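Local coordinates for protein P-granule scaffold (Caenorhabditis japonica, PDB 5W4A) that probably serves as a scaffold of germline P granules, which are linked to mRNA repression, through an N-terminal domain that pairs with a second copy, at residues C[137-142]-C[164-169]. Sequence-based numbering, arbitrary orientation.
Sequences AAKILA and CGLDLD
Leu166 reaches out of its loop with both methyls and sets them against two neighbouring side chains of helix 136-148. Its CD1 meets the CG1 methylene of Ile140 at 3.8 Å, and the same methyl lies 4.1 Å from CB of Lys139. The other branch, CD2, rests on the aliphatic stem of the lysine, 4.0 Å from CD. Leu166 thus crosses both partners at a slant, its two methyls divided between them. An alanine here would lose both methyls and would probably open a gap beside Ile140, leaving the lysine stem with less to lie against. Leu168 joins from the same loop, its CD1 at a looser 4.4 Å from CG1 of Ile140. That methylene faces the loop because CG1 of Ile140 stands anti to its own carbonyl carbon (chi1 -66°). The contact is purely apolar helix-to-loop packing within a largely helical domain: the loop joins helix 153-160 to helix 169-179, and Leu168 is the N-cap residue of the latter. Lys139 lends the contact only its carbon chain. A bend at chi4 (-54°) swings the amine away from the loop, and NZ donates to the carbonyl oxygens of Lys131, at the end of helix 116-131, and of Gln133, in the link to helix 136-148. Behind Leu166 the chain leaves a 3-10 segment through a turn, with Asp167 N hydrogen-bonded to Cys164 O at 3.1 Å. Arg15 on strand 14-16 hydrogen-bonds to Leu166 O and packs against Leu168, while Ile8 and Tyr17 touch Ile140. Segment 164-169 also meets the second subunit of the assembly: Asp167 OD1 and Asp169 OD1 both form salt bridges with Lys134 of that neighbouring chain, and Cys164 packs on its Leu132.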
loop_
_atom_site.group_PDB
_atom_site.type_symbol
_atom_site.label_atom_id
_atom_site.label_comp_id
_atom_site.label_asym_id
_atom_site.label_seq_id
_atom_site.Cartn_x
_atom_site.Cartn_y
_atom_site.Cartn_z
ATOM N N ALA C 137 -9.181 -7.824 5.045
ATOM C CA ALA C 137 -9.287 -7.717 6.495
ATOM C C ALA C 137 -7.919 -7.467 7.127
ATOM O O ALA C 137 -7.785 -6.630 8.025
ATOM C CB ALA C 137 -9.912 -8.976 7.104
ATOM N N ALA C 138 -6.880 -8.135 6.636
ATOM C CA ALA C 138 -5.548 -7.949 7.218
ATOM C C ALA C 138 -4.973 -6.596 6.846
ATOM O O ALA C 138 -4.300 -5.956 7.659
ATOM C CB ALA C 138 -4.597 -9.041 6.745
ATOM N N LYS C 139 -5.209 -6.166 5.609
ATOM C CA LYS C 139 -4.703 -4.882 5.156
ATOM C C LYS C 139 -5.382 -3.726 5.888
ATOM O O LYS C 139 -4.731 -2.732 6.209
ATOM C CB LYS C 139 -4.867 -4.777 3.639
ATOM C CG LYS C 139 -3.966 -5.742 2.876
ATOM C CD LYS C 139 -4.370 -5.838 1.408
ATOM C CE LYS C 139 -3.613 -6.967 0.695
ATOM N NZ LYS C 139 -2.147 -6.859 0.834
ATOM N N ILE C 140 -6.673 -3.851 6.197
ATOM C CA ILE C 140 -7.337 -2.814 6.995
ATOM C C ILE C 140 -6.715 -2.729 8.387
ATOM O O ILE C 140 -6.458 -1.634 8.901
ATOM C CB ILE C 140 -8.848 -3.075 7.061
ATOM C CG1 ILE C 140 -9.488 -2.913 5.679
ATOM C CG2 ILE C 140 -9.523 -2.147 8.113
ATOM C CD1 ILE C 140 -10.859 -3.518 5.597
ATOM N N LEU C 141 -6.485 -3.879 9.020
ATOM C CA LEU C 141 -5.825 -3.912 10.326
ATOM C C LEU C 141 -4.461 -3.215 10.287
ATOM O O LEU C 141 -4.136 -2.413 11.176
ATOM C CB LEU C 141 -5.675 -5.368 10.780
ATOM C CG LEU C 141 -4.824 -5.606 12.024
ATOM C CD1 LEU C 141 -5.359 -4.855 13.233
ATOM C CD2 LEU C 141 -4.799 -7.078 12.280
ATOM N N ALA C 142 -3.662 -3.507 9.261
ATOM C CA ALA C 142 -2.347 -2.880 9.131
ATOM C C ALA C 142 -2.463 -1.367 9.036
ATOM O O ALA C 142 -1.717 -0.644 9.703
ATOM C CB ALA C 142 -1.632 -3.451 7.909
ATOM N N CYS C 164 -6.782 4.329 0.168
ATOM C CA CYS C 164 -7.089 4.470 -1.244
ATOM C C CYS C 164 -6.622 3.259 -2.040
ATOM O O CYS C 164 -7.203 2.971 -3.079
ATOM C CB CYS C 164 -6.467 5.745 -1.795
ATOM S SG CYS C 164 -7.074 7.245 -0.945
ATOM N N GLY C 165 -5.640 2.501 -1.525
ATOM C CA GLY C 165 -5.202 1.285 -2.184
ATOM C C GLY C 165 -6.180 0.141 -2.084
ATOM O O GLY C 165 -6.010 -0.857 -2.796
ATOM N N LEU C 166 -7.150 0.233 -1.164
ATOM C CA LEU C 166 -8.286 -0.680 -1.059
ATOM C C LEU C 166 -9.571 -0.073 -1.626
ATOM O O LEU C 166 -10.673 -0.585 -1.377
ATOM C CB LEU C 166 -8.486 -1.074 0.405
ATOM C CG LEU C 166 -7.299 -1.727 1.112
ATOM C CD1 LEU C 166 -7.528 -1.832 2.613
ATOM C CD2 LEU C 166 -7.098 -3.101 0.506
ATOM N N ASP C 167 -9.444 0.998 -2.409
ATOM C CA ASP C 167 -10.574 1.759 -2.919
ATOM C C ASP C 167 -11.486 2.207 -1.781
ATOM O O ASP C 167 -12.709 2.291 -1.930
ATOM C CB ASP C 167 -11.331 0.972 -3.991
ATOM C CG ASP C 167 -10.549 0.863 -5.302
ATOM O OD1 ASP C 167 -9.485 1.507 -5.449
ATOM O OD2 ASP C 167 -11.014 0.123 -6.204
ATOM N N LEU C 168 -10.867 2.560 -0.646
ATOM C CA LEU C 168 -11.537 3.177 0.497
ATOM C C LEU C 168 -11.266 4.680 0.542
ATOM O O LEU C 168 -11.170 5.288 1.618
ATOM C CB LEU C 168 -11.114 2.472 1.793
ATOM C CG LEU C 168 -11.610 1.028 1.919
ATOM C CD1 LEU C 168 -11.019 0.366 3.137
ATOM C CD2 LEU C 168 -13.150 0.969 1.930
ATOM N N ASP C 169 -11.224 5.304 -0.641
ATOM C CA ASP C 169 -11.087 6.754 -0.749
ATOM C C ASP C 169 -12.119 7.509 0.078
ATOM O O ASP C 169 -11.792 8.552 0.653
ATOM C CB ASP C 169 -11.158 7.161 -2.227
ATOM C CG ASP C 169 -10.226 6.327 -3.081
ATOM O OD1 ASP C 169 -10.564 5.136 -3.331
ATOM O OD2 ASP C 169 -9.146 6.859 -3.437
#